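Local coordinates for KaiC-like domain-containing protein (Pyrococcus horikoshii, PDB 3BS4) that is of unknown function but has a KaiC-like domain, probably of the RecA-type fold shared with KaiC ATPases, at residues K210-L215 and K221-V226. Sequence-based numbering, arbitrary orientation.
Sequences KTRSSL and KRELLV
Lys210 and Leu225 exchange backbone N-H and C=O groups, the first of three hydrogen-bonded pairs in the antiparallel beta hairpin made by strands 207-216 and 219-228. The hairpin carries the sheet of the KaiC-like domain outward: strand 207-216 runs parallel to 22-27, and beyond 219-228 comes strand 238-244. Two hydrogen bonds join each of Lys210-Leu225, Arg212-Glu223 and Ser214-Lys221; Leu225 N to Lys210 O measures 2.7 Å and Lys221 N to Ser214 O 2.8 Å. Between them sit the non-hydrogen-bonded pairs Thr211-Leu224 and Ser213-Arg222. Thr211 CA also makes a CA-H...O contact with Glu223 O, at 3.2 Å.

On the face that carries Lys210, Arg212, Glu223 and Leu225, packing centres on the Arg212 guanidinium. Leu225 CD2 sits over the middle of one of its faces, 3.8 Å from Arg212 CZ, and also meets Lys210 CE at 4.1 Å, where the lysine lies alongside. Lys210 NZ goes on to a salt bridge with Glu28.

Glu223 OE1 lies at the edge of the guanidinium, near its plane. Arg212 CG stands between its backbone N and carbonyl carbon (chi1 63°), and the chain, extended from CG to NE, brings NE over to the Glu223 carboxylate on the neighbouring strand. The resulting salt bridge is long, 3.6 Å from Arg212 NE to Glu223 OE1. A leucine in place of Arg212 would probably leave Glu223 OE1 without this positive partner and Leu225 CD2 without the flat group it covers. The other carboxylate oxygen, Glu223 OE2, makes a salt bridge to Arg238. On the opposite face, Thr211 OG1 is hydrogen-bonded to Ser32 OG, and Ser213 OG to Asp29 OD2. Back at the Arg212-Glu223 bridge, the guanidinium and carboxylate planes are turned 40° apart.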
# COMPACT_ATOMS: atom_id res chain seq x y z
N LYS A 210 -6.94 0.80 -11.79
CA LYS A 210 -6.48 -0.45 -12.40
C LYS A 210 -5.49 -0.12 -13.49
O LYS A 210 -5.78 0.73 -14.33
CB LYS A 210 -7.64 -1.23 -13.00
CG LYS A 210 -7.22 -2.53 -13.65
CD LYS A 210 -8.42 -3.40 -13.91
CE LYS A 210 -9.02 -3.16 -15.27
NZ LYS A 210 -10.09 -4.19 -15.56
N THR A 211 -4.32 -0.75 -13.47
CA THR A 211 -3.36 -0.56 -14.57
C THR A 211 -3.30 -1.81 -15.43
O THR A 211 -3.49 -2.94 -14.96
CB THR A 211 -1.95 -0.21 -14.06
OG1 THR A 211 -1.37 -1.34 -13.37
CG2 THR A 211 -1.99 1.00 -13.14
N ARG A 212 -3.06 -1.60 -16.72
CA ARG A 212 -3.00 -2.72 -17.65
C ARG A 212 -2.23 -2.32 -18.89
O ARG A 212 -2.09 -1.13 -19.17
CB ARG A 212 -4.41 -3.16 -18.04
CG ARG A 212 -5.20 -2.09 -18.77
CD ARG A 212 -6.50 -2.66 -19.29
NE ARG A 212 -7.20 -1.71 -20.16
CZ ARG A 212 -8.49 -1.81 -20.45
NH1 ARG A 212 -9.23 -2.80 -19.95
NH2 ARG A 212 -9.06 -0.91 -21.25
N SER A 213 -1.76 -3.32 -19.62
CA SER A 213 -0.96 -3.14 -20.83
C SER A 213 -1.75 -3.57 -22.05
O SER A 213 -2.60 -4.46 -21.97
CB SER A 213 0.31 -4.01 -20.75
OG SER A 213 1.07 -3.72 -19.59
N SER A 214 -1.45 -2.94 -23.18
CA SER A 214 -2.00 -3.33 -24.47
C SER A 214 -0.79 -3.48 -25.39
O SER A 214 0.07 -2.59 -25.45
CB SER A 214 -2.97 -2.24 -24.96
OG SER A 214 -3.35 -2.42 -26.32
N LEU A 215 -0.73 -4.60 -26.09
CA LEU A 215 0.31 -4.83 -27.07
C LEU A 215 -0.10 -4.18 -28.37
O LEU A 215 -1.12 -4.54 -28.97
CB LEU A 215 0.52 -6.32 -27.30
CG LEU A 215 1.43 -6.58 -28.49
CD1 LEU A 215 2.86 -6.24 -28.08
CD2 LEU A 215 1.31 -8.01 -28.98
N LYS A 221 1.42 -0.17 -24.88
CA LYS A 221 0.65 0.98 -24.39
C LYS A 221 0.22 0.63 -22.97
O LYS A 221 -0.34 -0.45 -22.73
CB LYS A 221 -0.58 1.22 -25.27
CG LYS A 221 -1.42 2.41 -24.83
CD LYS A 221 -2.66 2.54 -25.69
CE LYS A 221 -3.47 3.77 -25.29
NZ LYS A 221 -4.57 4.03 -26.29
N ARG A 222 0.52 1.51 -22.02
CA ARG A 222 0.14 1.29 -20.63
C ARG A 222 -1.00 2.24 -20.27
O ARG A 222 -0.94 3.42 -20.59
CB ARG A 222 1.35 1.48 -19.71
CG ARG A 222 2.44 0.42 -19.89
CD ARG A 222 3.63 0.69 -18.99
NE ARG A 222 4.55 -0.44 -19.01
CZ ARG A 222 5.67 -0.48 -19.72
NH1 ARG A 222 6.04 0.56 -20.47
NH2 ARG A 222 6.43 -1.57 -19.66
N GLU A 223 -2.03 1.69 -19.62
CA GLU A 223 -3.22 2.46 -19.27
C GLU A 223 -3.57 2.37 -17.79
O GLU A 223 -3.45 1.30 -17.19
CB GLU A 223 -4.41 1.96 -20.06
CG GLU A 223 -4.30 2.28 -21.53
CD GLU A 223 -5.54 1.88 -22.27
OE1 GLU A 223 -5.75 0.66 -22.47
OE2 GLU A 223 -6.30 2.80 -22.65
N LEU A 224 -4.03 3.49 -17.24
CA LEU A 224 -4.57 3.51 -15.88
C LEU A 224 -6.04 3.87 -15.95
O LEU A 224 -6.40 4.90 -16.53
CB LEU A 224 -3.81 4.51 -15.02
CG LEU A 224 -4.17 4.59 -13.53
CD1 LEU A 224 -2.96 5.07 -12.73
CD2 LEU A 224 -5.38 5.49 -13.29
N LEU A 225 -6.88 3.01 -15.39
CA LEU A 225 -8.33 3.20 -15.43
C LEU A 225 -8.85 3.56 -14.04
O LEU A 225 -8.53 2.88 -13.07
CB LEU A 225 -9.01 1.91 -15.88
CG LEU A 225 -9.04 1.51 -17.36
CD1 LEU A 225 -7.66 1.43 -17.98
CD2 LEU A 225 -9.76 0.17 -17.49
N VAL A 226 -9.64 4.63 -13.96
CA VAL A 226 -10.22 5.02 -12.69
C VAL A 226 -11.54 4.27 -12.55
O VAL A 226 -12.56 4.67 -13.10
CB VAL A 226 -10.41 6.55 -12.55
CG1 VAL A 226 -10.88 6.89 -11.14
CG2 VAL A 226 -9.09 7.29 -12.90